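Local atomic coordinates of archaeal flagellar ATP-binding protein FlaH (Methanocaldococcus jannaschii DSM 2661, PDB entry 4WIA), a protein that probably binds ATP and magnesium as a KaiC-like P-loop ATPase and is thought to serve as a component of the archaellum, the archaeal flagellum. Residues I20-H26 / Y204-S210; Y49-R55 / S80-K84; S130-A134 / T162-L168; S57-T63 / A89-V95. One frame throughout, in Å; residues are numbered along the deposited sequence.

Contact 1: residues I20-H26 / Y204-S210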
# COMPACT_ATOMS: atom_id res chain seq x y z
N ILE A 20 5.96 -11.64 -14.29
CA ILE A 20 4.66 -11.93 -14.92
C ILE A 20 4.15 -10.74 -15.74
O ILE A 20 3.03 -10.77 -16.26
CB ILE A 20 3.62 -12.31 -13.92
CG1 ILE A 20 3.32 -11.15 -12.98
CG2 ILE A 20 4.07 -13.54 -13.18
CD1 ILE A 20 2.12 -11.47 -12.12
N GLY A 21 5.04 -9.76 -15.97
CA GLY A 21 4.80 -8.68 -16.95
C GLY A 21 4.12 -7.49 -16.34
O GLY A 21 3.66 -6.65 -17.08
N GLY A 22 4.09 -7.40 -15.01
CA GLY A 22 3.52 -6.24 -14.31
C GLY A 22 2.46 -6.56 -13.30
O GLY A 22 2.25 -5.81 -12.36
N GLY A 23 1.71 -7.65 -13.52
CA GLY A 23 0.58 -8.00 -12.71
C GLY A 23 -0.20 -9.11 -13.39
O GLY A 23 0.22 -9.65 -14.41
N ILE A 24 -1.37 -9.44 -12.83
CA ILE A 24 -2.19 -10.45 -13.39
C ILE A 24 -3.36 -9.75 -14.07
O ILE A 24 -3.97 -8.90 -13.46
CB ILE A 24 -2.72 -11.36 -12.29
CG1 ILE A 24 -1.60 -12.15 -11.64
CG2 ILE A 24 -3.78 -12.31 -12.86
CD1 ILE A 24 -0.97 -13.20 -12.54
N PRO A 25 -3.63 -10.06 -15.35
CA PRO A 25 -4.75 -9.39 -16.00
C PRO A 25 -6.07 -9.78 -15.38
O PRO A 25 -6.34 -10.96 -15.09
CB PRO A 25 -4.70 -9.86 -17.46
CG PRO A 25 -3.32 -10.36 -17.65
CD PRO A 25 -2.87 -10.89 -16.30
N HIS A 26 -6.88 -8.77 -15.14
CA HIS A 26 -8.28 -9.00 -14.83
C HIS A 26 -8.92 -9.96 -15.85
O HIS A 26 -8.60 -9.92 -17.01
CB HIS A 26 -9.01 -7.65 -14.73
CG HIS A 26 -8.78 -6.97 -13.42
ND1 HIS A 26 -8.18 -5.73 -13.29
CD2 HIS A 26 -9.05 -7.37 -12.16
CE1 HIS A 26 -8.06 -5.42 -12.02
NE2 HIS A 26 -8.60 -6.39 -11.31
N TYR A 204 -0.15 -17.57 -21.95
CA TYR A 204 -0.45 -16.36 -21.23
C TYR A 204 -1.19 -15.42 -22.12
O TYR A 204 -0.61 -14.50 -22.68
CB TYR A 204 0.86 -15.70 -20.74
CG TYR A 204 0.74 -14.67 -19.59
CD1 TYR A 204 -0.49 -14.32 -19.07
CD2 TYR A 204 1.87 -14.04 -19.08
CE1 TYR A 204 -0.58 -13.38 -18.04
CE2 TYR A 204 1.80 -13.11 -18.08
CZ TYR A 204 0.58 -12.77 -17.54
OH TYR A 204 0.50 -11.85 -16.51
N ASN A 205 -2.49 -15.64 -22.30
CA ASN A 205 -3.32 -14.69 -23.03
C ASN A 205 -3.40 -13.39 -22.24
O ASN A 205 -3.52 -13.39 -20.98
CB ASN A 205 -4.74 -15.19 -23.19
CG ASN A 205 -4.84 -16.52 -23.90
OD1 ASN A 205 -3.97 -16.91 -24.65
ND2 ASN A 205 -5.95 -17.24 -23.64
N MSE A 206 -3.45 -12.31 -22.97
CA MSE A 206 -3.57 -10.97 -22.42
C MSE A 206 -2.33 -10.61 -21.62
O MSE A 206 -2.36 -9.71 -20.72
CB MSE A 206 -4.82 -10.79 -21.58
CG MSE A 206 -6.05 -11.58 -22.01
SE MSE A 206 -7.55 -11.18 -20.78
CE MSE A 206 -7.56 -12.78 -19.64
N ALA A 207 -1.22 -11.30 -21.92
CA ALA A 207 0.04 -11.03 -21.23
C ALA A 207 0.21 -9.54 -21.26
O ALA A 207 0.17 -8.95 -22.32
CB ALA A 207 1.19 -11.71 -21.94
N PRO A 208 0.30 -8.92 -20.11
CA PRO A 208 0.35 -7.46 -20.00
C PRO A 208 1.69 -6.84 -20.31
O PRO A 208 1.81 -5.61 -20.32
CB PRO A 208 0.11 -7.23 -18.54
CG PRO A 208 0.72 -8.41 -17.90
CD PRO A 208 0.41 -9.55 -18.79
N GLY A 209 2.70 -7.66 -20.56
CA GLY A 209 4.01 -7.14 -20.93
C GLY A 209 4.98 -8.29 -21.02
O GLY A 209 4.60 -9.46 -20.77
N SER A 210 6.21 -7.95 -21.36
CA SER A 210 7.25 -8.92 -21.49
C SER A 210 7.33 -9.72 -20.20
O SER A 210 7.21 -9.15 -19.12
CB SER A 210 8.56 -8.21 -21.75
OG SER A 210 9.50 -9.16 -22.17
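The backbones of 20-26, a turn running into strand 24-25, and of 204-210 come nearest, CA to CA, at Gly21 and Gly209, 4.3 Å apart. Gly21, at positive phi, is the C-prime residue of the Schellman motif that ends helix 16-19. A side chain here would run into Gly209 O, so glycine suits the place; its CA lies 3.3 Å from Ser210 O in a CA-H...O contact. Tyr204 to Ala207 form a type II beta turn. Tyr204 reaches across with its ring edge leading, and its OH donates a 2.8 Å hydrogen bond to Ile20 O. Pro25, rigid and compact, packs its CD 3.8 Å from Tyr204 CE1 and its CG 4.0 Å from Pro208 CD, while its CB lies 4.2 Å from CB of selenomethionine Met206. Tyr211 meets the Tyr204 ring edge-to-face. With a single hydrogen bond across the segments, much of the fit is shape: glycines allow positive phi and close backbone approach, and prolines, with Tyr204 and Met206, supply apolar surface.

Contact 2: residues Y49-R55 / S80-K84. With SO4 (sulfate ion), chain G; SO4 (sulfate ion), chain J.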
# COMPACT_ATOMS: atom_id res chain seq x y z
N TYR A 49 -1.40 -13.50 -1.06
CA TYR A 49 -0.81 -12.43 -0.22
C TYR A 49 -0.55 -11.14 -0.97
O TYR A 49 -0.84 -10.06 -0.46
CB TYR A 49 0.46 -12.94 0.44
CG TYR A 49 1.00 -12.03 1.53
CD1 TYR A 49 0.35 -11.90 2.73
CD2 TYR A 49 2.15 -11.27 1.34
CE1 TYR A 49 0.81 -11.06 3.70
CE2 TYR A 49 2.64 -10.42 2.33
CZ TYR A 49 1.97 -10.33 3.50
OH TYR A 49 2.46 -9.51 4.44
N GLY A 50 0.01 -11.23 -2.19
CA GLY A 50 0.19 -10.04 -3.06
C GLY A 50 -1.10 -9.27 -3.32
O GLY A 50 -1.18 -8.10 -3.06
N PHE A 51 -2.13 -9.97 -3.83
CA PHE A 51 -3.42 -9.34 -4.04
C PHE A 51 -3.93 -8.67 -2.76
O PHE A 51 -4.35 -7.51 -2.78
CB PHE A 51 -4.46 -10.40 -4.48
CG PHE A 51 -4.27 -10.93 -5.89
CD1 PHE A 51 -4.20 -10.07 -6.95
CD2 PHE A 51 -4.21 -12.27 -6.14
CE1 PHE A 51 -4.05 -10.54 -8.22
CE2 PHE A 51 -4.07 -12.78 -7.41
CZ PHE A 51 -3.93 -11.90 -8.46
N LEU A 52 -3.91 -9.39 -1.65
CA LEU A 52 -4.43 -8.82 -0.42
C LEU A 52 -3.68 -7.56 0.02
O LEU A 52 -4.28 -6.59 0.49
CB LEU A 52 -4.39 -9.84 0.71
CG LEU A 52 -5.39 -10.97 0.59
CD1 LEU A 52 -4.97 -12.10 1.51
CD2 LEU A 52 -6.77 -10.47 0.97
N GLN A 53 -2.35 -7.56 -0.11
CA GLN A 53 -1.57 -6.40 0.31
C GLN A 53 -1.83 -5.24 -0.63
O GLN A 53 -1.66 -4.10 -0.24
CB GLN A 53 -0.07 -6.74 0.29
CG GLN A 53 0.35 -7.70 1.38
CD GLN A 53 0.13 -7.07 2.71
OE1 GLN A 53 0.55 -5.97 2.97
NE2 GLN A 53 -0.54 -7.75 3.55
N ASN A 54 -2.22 -5.52 -1.86
CA ASN A 54 -2.53 -4.45 -2.79
C ASN A 54 -4.02 -4.07 -2.85
O ASN A 54 -4.46 -3.47 -3.80
CB ASN A 54 -1.98 -4.79 -4.16
CG ASN A 54 -0.47 -4.65 -4.18
OD1 ASN A 54 0.02 -3.59 -4.42
ND2 ASN A 54 0.25 -5.72 -3.94
N ARG A 55 -4.77 -4.45 -1.81
CA ARG A 55 -6.15 -3.99 -1.57
C ARG A 55 -7.19 -4.68 -2.45
O ARG A 55 -8.27 -4.15 -2.66
CB ARG A 55 -6.29 -2.47 -1.69
CG ARG A 55 -5.26 -1.67 -0.88
CD ARG A 55 -5.45 -1.92 0.60
NE ARG A 55 -4.38 -1.34 1.35
CZ ARG A 55 -4.30 -1.25 2.68
NH1 ARG A 55 -3.21 -0.73 3.22
NH2 ARG A 55 -5.29 -1.60 3.47
N SER A 80 1.59 -13.51 6.66
CA SER A 80 0.55 -13.69 7.62
C SER A 80 -0.74 -12.89 7.25
O SER A 80 -0.71 -11.78 6.75
CB SER A 80 1.06 -13.45 9.05
OG SER A 80 1.04 -12.06 9.34
N ILE A 81 -1.90 -13.54 7.42
CA ILE A 81 -3.17 -12.99 6.91
C ILE A 81 -4.29 -12.93 7.95
O ILE A 81 -5.47 -12.96 7.62
CB ILE A 81 -3.62 -13.75 5.69
CG1 ILE A 81 -3.45 -15.29 5.80
CG2 ILE A 81 -2.82 -13.24 4.46
CD1 ILE A 81 -4.19 -16.00 6.90
N ASN A 82 -3.91 -12.82 9.23
CA ASN A 82 -4.85 -12.78 10.32
C ASN A 82 -5.84 -11.66 10.23
O ASN A 82 -7.04 -11.85 10.39
CB ASN A 82 -4.08 -12.63 11.64
CG ASN A 82 -3.12 -13.75 11.85
OD1 ASN A 82 -1.88 -13.56 11.86
ND2 ASN A 82 -3.65 -14.94 11.97
N LYS A 83 -5.32 -10.45 10.06
CA LYS A 83 -6.19 -9.30 9.96
C LYS A 83 -7.09 -9.34 8.74
O LYS A 83 -8.22 -8.84 8.79
CB LYS A 83 -5.44 -7.99 10.00
CG LYS A 83 -5.11 -7.61 11.42
CD LYS A 83 -4.81 -6.15 11.57
CE LYS A 83 -4.94 -5.73 13.02
NZ LYS A 83 -4.59 -4.29 13.16
N LYS A 84 -6.60 -9.91 7.67
CA LYS A 84 -7.37 -9.98 6.45
C LYS A 84 -8.53 -10.98 6.63
O LYS A 84 -9.62 -10.75 6.13
CB LYS A 84 -6.49 -10.40 5.29
CG LYS A 84 -5.37 -9.41 4.92
CD LYS A 84 -5.93 -8.17 4.25
CE LYS A 84 -4.85 -7.20 3.86
NZ LYS A 84 -5.40 -6.04 3.08
S SO4 G . -1.41 -10.04 10.88
O1 SO4 G . -1.11 -11.29 10.24
O2 SO4 G . -0.42 -9.07 10.51
O3 SO4 G . -1.44 -10.23 12.32
O4 SO4 G . -2.61 -9.39 10.44
S SO4 J . -7.99 -3.72 4.33
O1 SO4 J . -8.01 -2.64 5.38
O2 SO4 J . -7.35 -3.18 3.08
O3 SO4 J . -7.34 -4.98 4.61
O4 SO4 J . -9.46 -3.97 4.06
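Tyr49 turns its ring edge to the other segment, where CE1 is 3.5 Å from Ser80 O and CD1 3.9 Å from Ile81 CG2. One turn on, Leu52 points at 80-84 and sets CD1 3.8 Å from Ile81 CG2, while its CD2 lies 4.1 Å from the aliphatic CD of Lys84. The amine of that lysine goes further, NZ donating a 2.9 Å hydrogen bond to Leu52 O, which accepts it in addition to the bond from Arg55 N. This is how the last turn of helix 40-53, the helix that follows the P-loop, meets the start of helix 82-87, for which Ile81 is the N-cap residue. Gln53 makes its main polar contact elsewhere, with Arg55 of the third subunit. Asn54 leaves the helical conformation and returns ND2 to Gly50 O at 2.9 Å. Arg55, at positive phi, closes the helix as the C-prime residue of a Schellman motif. Its NH2 lies 4.5 Å from Lys84 NZ, and a sulfate (chain J), probably from the crystallisation liquor, bridges these like charges, O2 accepting from Arg55 NH2 at 2.6 Å and O3 from Lys84 NZ at 2.7 Å. NH1 of Arg55 bonds to Gln53 of the second subunit, and Lys84 NZ to Ser12 of that subunit.

Contact 3: residues S130-A134 / T162-L168. With SO4 (sulfate ion), chain F.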
# COMPACT_ATOMS: atom_id res chain seq x y z
N SER A 130 -8.55 -30.09 -9.20
CA SER A 130 -8.46 -31.48 -9.65
C SER A 130 -9.05 -32.47 -8.62
O SER A 130 -9.76 -33.41 -9.02
CB SER A 130 -7.04 -31.88 -10.08
OG SER A 130 -6.13 -31.96 -8.99
N ALA A 131 -8.81 -32.26 -7.32
CA ALA A 131 -9.44 -33.11 -6.30
C ALA A 131 -10.97 -32.96 -6.30
O ALA A 131 -11.70 -33.96 -6.17
CB ALA A 131 -8.89 -32.81 -4.93
N LEU A 132 -11.47 -31.75 -6.50
CA LEU A 132 -12.93 -31.51 -6.51
C LEU A 132 -13.61 -32.15 -7.71
O LEU A 132 -14.72 -32.66 -7.58
CB LEU A 132 -13.20 -30.02 -6.50
CG LEU A 132 -12.83 -29.29 -5.21
CD1 LEU A 132 -12.85 -27.78 -5.37
CD2 LEU A 132 -13.73 -29.68 -4.04
N ILE A 133 -12.97 -32.11 -8.88
CA ILE A 133 -13.51 -32.80 -10.04
C ILE A 133 -13.45 -34.32 -9.83
O ILE A 133 -14.47 -35.00 -9.94
CB ILE A 133 -12.76 -32.43 -11.33
CG1 ILE A 133 -12.96 -30.93 -11.58
CG2 ILE A 133 -13.29 -33.27 -12.51
CD1 ILE A 133 -12.01 -30.28 -12.58
N ALA A 134 -12.27 -34.83 -9.50
CA ALA A 134 -12.04 -36.27 -9.42
C ALA A 134 -12.97 -36.94 -8.42
O ALA A 134 -13.25 -38.11 -8.57
CB ALA A 134 -10.59 -36.56 -9.07
N THR A 162 -5.40 -25.06 -8.94
CA THR A 162 -4.35 -26.04 -9.10
C THR A 162 -4.92 -27.38 -9.60
O THR A 162 -6.02 -27.77 -9.24
CB THR A 162 -3.59 -26.24 -7.80
OG1 THR A 162 -4.44 -26.86 -6.85
CG2 THR A 162 -3.12 -24.88 -7.23
N VAL A 163 -4.10 -28.07 -10.37
CA VAL A 163 -4.44 -29.32 -10.95
C VAL A 163 -3.28 -30.29 -10.74
O VAL A 163 -2.14 -29.98 -11.11
CB VAL A 163 -4.61 -29.12 -12.46
CG1 VAL A 163 -4.71 -30.46 -13.19
CG2 VAL A 163 -5.81 -28.25 -12.75
N ASN A 164 -3.56 -31.45 -10.14
CA ASN A 164 -2.59 -32.53 -10.08
C ASN A 164 -2.92 -33.50 -11.20
O ASN A 164 -3.96 -34.13 -11.16
CB ASN A 164 -2.63 -33.22 -8.72
CG ASN A 164 -1.68 -34.41 -8.63
OD1 ASN A 164 -1.17 -34.93 -9.63
ND2 ASN A 164 -1.44 -34.86 -7.41
N PRO A 165 -2.05 -33.62 -12.20
CA PRO A 165 -2.46 -34.41 -13.37
C PRO A 165 -2.66 -35.90 -13.07
O PRO A 165 -3.30 -36.58 -13.86
CB PRO A 165 -1.30 -34.19 -14.37
CG PRO A 165 -0.13 -33.80 -13.54
CD PRO A 165 -0.70 -33.04 -12.38
N LYS A 166 -2.14 -36.38 -11.93
CA LYS A 166 -2.36 -37.77 -11.51
C LYS A 166 -3.80 -38.11 -11.11
O LYS A 166 -4.17 -39.28 -10.90
CB LYS A 166 -1.43 -38.15 -10.37
CG LYS A 166 -0.01 -38.41 -10.82
CD LYS A 166 0.96 -38.45 -9.65
CE LYS A 166 2.19 -39.28 -9.95
NZ LYS A 166 1.83 -40.73 -10.01
N GLU A 167 -4.61 -37.08 -10.97
CA GLU A 167 -5.91 -37.22 -10.38
C GLU A 167 -6.92 -37.26 -11.49
O GLU A 167 -8.04 -37.64 -11.23
CB GLU A 167 -6.23 -36.05 -9.45
CG GLU A 167 -5.71 -36.15 -8.02
CD GLU A 167 -6.19 -35.00 -7.11
OE1 GLU A 167 -6.36 -35.24 -5.89
OE2 GLU A 167 -6.36 -33.86 -7.55
N LEU A 168 -6.54 -36.89 -12.72
CA LEU A 168 -7.49 -36.80 -13.81
C LEU A 168 -6.92 -37.36 -15.10
O LEU A 168 -5.72 -37.29 -15.33
CB LEU A 168 -7.85 -35.34 -14.07
CG LEU A 168 -8.47 -34.57 -12.91
CD1 LEU A 168 -8.65 -33.14 -13.35
CD2 LEU A 168 -9.78 -35.17 -12.47
S SO4 F . -1.82 -31.80 -5.11
O1 SO4 F . -0.77 -31.85 -6.14
O2 SO4 F . -1.38 -31.67 -3.69
O3 SO4 F . -2.43 -33.15 -5.28
O4 SO4 F . -2.83 -30.69 -5.32
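Hydrogen bonds centre on Ser130, in the first turn of helix 129-134. Its OG accepts from Asn164 N at 2.9 Å and donates to Glu167 OE2 at a very short 2.4 Å; a small hydroxyl that can do both suits a spot where CA of Ser130 is only 4.7 Å from CA of Val163. Ser130 N adds a weak bond to Thr162 O, 3.4 Å long. Within 162-168, Asn164 OD1 accepts from Lys166 N at 2.9 Å, an Asx turn that bends the chain as it leaves strand 158-163. A sulfate, probably from the crystallisation liquor, accepts a hydrogen bond at O3 from Asn164 ND2 (2.9 Å) and is also bound by Lys40 and Gln64, two residues expected to bind ATP by similarity. Thr162 touches Lys40, and its OG1 is hydrogen-bonded to Asp127 at the end of strand 123-127. Apolar contacts are made by Leu168: CD2 lies 3.8 Å from Ala134 CB and 4.0 Å from Ile133 CG2, and CD1 is 3.9 Å from Ser130 CB. Alanine at 134 leaves room for the loop, its CB 3.5 Å from Glu167 O. The arrangement is consistent with the nucleotide site of a RecA/KaiC-like P-loop NTPase, where loops at the C-terminal ends of neighbouring parallel strands gather beside the Walker A motif.

Contact 4: residues S57-T63 / A89-V95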
# COMPACT_ATOMS: atom_id res chain seq x y z
N SER A 57 -9.57 -8.37 -2.68
CA SER A 57 -10.14 -9.36 -1.81
C SER A 57 -9.93 -10.72 -2.46
O SER A 57 -9.84 -10.81 -3.65
CB SER A 57 -11.61 -9.11 -1.61
OG SER A 57 -12.31 -9.03 -2.86
N VAL A 58 -9.79 -11.76 -1.64
CA VAL A 58 -9.52 -13.07 -2.12
C VAL A 58 -10.43 -14.09 -1.42
O VAL A 58 -10.63 -14.01 -0.21
CB VAL A 58 -8.05 -13.44 -1.84
CG1 VAL A 58 -7.77 -14.86 -2.26
CG2 VAL A 58 -7.11 -12.50 -2.57
N THR A 59 -10.92 -15.06 -2.19
CA THR A 59 -11.45 -16.27 -1.66
C THR A 59 -10.47 -17.40 -1.92
O THR A 59 -10.03 -17.59 -3.07
CB THR A 59 -12.78 -16.65 -2.34
OG1 THR A 59 -13.76 -15.68 -1.99
CG2 THR A 59 -13.29 -18.05 -1.86
N TYR A 60 -10.15 -18.17 -0.88
CA TYR A 60 -9.25 -19.29 -1.05
C TYR A 60 -9.97 -20.56 -0.63
O TYR A 60 -10.26 -20.72 0.54
CB TYR A 60 -7.98 -19.05 -0.23
CG TYR A 60 -6.78 -19.94 -0.59
CD1 TYR A 60 -6.84 -21.30 -0.48
CD2 TYR A 60 -5.59 -19.38 -1.01
CE1 TYR A 60 -5.79 -22.12 -0.80
CE2 TYR A 60 -4.49 -20.18 -1.31
CZ TYR A 60 -4.58 -21.53 -1.21
OH TYR A 60 -3.52 -22.37 -1.51
N VAL A 61 -10.21 -21.48 -1.57
CA VAL A 61 -10.87 -22.72 -1.32
C VAL A 61 -9.81 -23.80 -1.35
O VAL A 61 -9.20 -24.03 -2.39
CB VAL A 61 -11.93 -23.02 -2.40
CG1 VAL A 61 -12.68 -24.34 -2.12
CG2 VAL A 61 -12.91 -21.87 -2.53
N SER A 62 -9.61 -24.48 -0.22
CA SER A 62 -8.60 -25.50 -0.07
C SER A 62 -9.25 -26.89 0.19
O SER A 62 -10.01 -27.05 1.12
CB SER A 62 -7.73 -25.18 1.16
OG SER A 62 -6.79 -26.22 1.40
N THR A 63 -8.83 -27.89 -0.56
CA THR A 63 -9.13 -29.27 -0.28
C THR A 63 -8.14 -29.92 0.66
O THR A 63 -8.20 -31.12 0.84
CB THR A 63 -9.10 -30.07 -1.59
OG1 THR A 63 -7.86 -29.88 -2.28
CG2 THR A 63 -10.21 -29.60 -2.49
N ALA A 89 -11.69 -9.52 4.24
CA ALA A 89 -10.89 -9.36 3.07
C ALA A 89 -10.42 -10.67 2.47
O ALA A 89 -10.46 -10.83 1.20
CB ALA A 89 -9.70 -8.51 3.38
N LEU A 90 -10.02 -11.60 3.31
CA LEU A 90 -9.75 -12.98 2.89
C LEU A 90 -10.85 -13.91 3.41
O LEU A 90 -11.12 -13.95 4.60
CB LEU A 90 -8.40 -13.45 3.44
CG LEU A 90 -8.03 -14.93 3.29
CD1 LEU A 90 -8.09 -15.33 1.83
CD2 LEU A 90 -6.67 -15.30 3.87
N LEU A 91 -11.52 -14.66 2.50
CA LEU A 91 -12.50 -15.63 2.85
C LEU A 91 -11.88 -16.96 2.55
O LEU A 91 -11.57 -17.29 1.39
CB LEU A 91 -13.76 -15.44 1.98
CG LEU A 91 -14.84 -16.47 2.00
CD1 LEU A 91 -15.46 -16.57 3.41
CD2 LEU A 91 -15.89 -16.18 0.94
N TYR A 92 -11.67 -17.73 3.61
CA TYR A 92 -10.99 -19.01 3.52
C TYR A 92 -12.01 -20.15 3.68
O TYR A 92 -12.73 -20.19 4.64
CB TYR A 92 -9.90 -19.11 4.61
CG TYR A 92 -9.10 -20.37 4.45
CD1 TYR A 92 -8.16 -20.47 3.46
CD2 TYR A 92 -9.38 -21.50 5.20
CE1 TYR A 92 -7.46 -21.65 3.26
CE2 TYR A 92 -8.68 -22.70 5.01
CZ TYR A 92 -7.70 -22.75 4.03
OH TYR A 92 -7.00 -23.91 3.83
N ILE A 93 -12.03 -21.09 2.73
CA ILE A 93 -13.04 -22.13 2.68
C ILE A 93 -12.39 -23.51 2.71
O ILE A 93 -11.93 -24.03 1.67
CB ILE A 93 -13.82 -22.03 1.39
CG1 ILE A 93 -14.40 -20.61 1.24
CG2 ILE A 93 -14.95 -23.10 1.36
CD1 ILE A 93 -15.47 -20.26 2.26
N PRO A 94 -12.32 -24.11 3.88
CA PRO A 94 -11.82 -25.48 3.91
C PRO A 94 -12.89 -26.49 3.44
O PRO A 94 -13.99 -26.51 4.00
CB PRO A 94 -11.46 -25.71 5.40
CG PRO A 94 -12.09 -24.59 6.15
CD PRO A 94 -12.54 -23.52 5.21
N VAL A 95 -12.54 -27.34 2.47
CA VAL A 95 -13.43 -28.41 2.05
C VAL A 95 -13.27 -29.65 2.98
O VAL A 95 -12.53 -30.60 2.66
CB VAL A 95 -13.15 -28.77 0.59
CG1 VAL A 95 -14.18 -29.82 0.11
CG2 VAL A 95 -13.23 -27.51 -0.27
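Two apolar faces run along this parallel pair. On one, Val61 sets CG2 4.0 Å from Ile93 CB, both beta-branched and suited to strands, and CG1 3.7 Å from CG2 of Val95, just past the strand end. On the other, Leu90 CD1 lies 4.1 Å from Val58 CB, and Tyr60 CD1 meets Tyr92 CE1 at 3.8 Å, the broad rings covering the sheet. Six backbone hydrogen bonds join the strands, whose axes lie 4.7 Å apart, among them Tyr60 N to Leu91 O and Ile93 N to Tyr60 O, each 2.8 Å. Pro94, without an amide proton, falls where none is needed. At the polar edge Ser62 OG bonds to Leu65 N, Tyr92 OH to Leu65 O and Tyr60 OH to Asp127. Helices 67-76 and 82-87 link the strands in a beta-alpha-beta crossover of the P-loop NTPase sheet. Strand 90-94 is outermost within this chain; strand 58-62 lies between it and strand 123-127, with helices 40-53 and 82-87 packed on the Val58 and Tyr60 face.

Overall arrangement
Contacts 2, 3 and 4 all fall between the two segments of contact 1. Contacts 2 and 4 alternate their segments and have centres 12 Å apart: helix 40-53 leads to strand 58-62 and helix 82-87 to strand 90-94, with Lys84 O 3.0 Å from Leu90 N. Contact 3 follows both and reaches the same sheet, its centre 18 Å from that of contact 4; Leu132 CG lies 3.8 Å from Thr63 CG2. Contact 1 touches contact 2 through Ile24 and Phe51. Contacts 3 and 4 thus border the probable ATP site, contacts 2 and 4 both touch the second subunit, contact 2 the third as well, and contact 1 joins 204-210 to 20-26, away from the annotated sites.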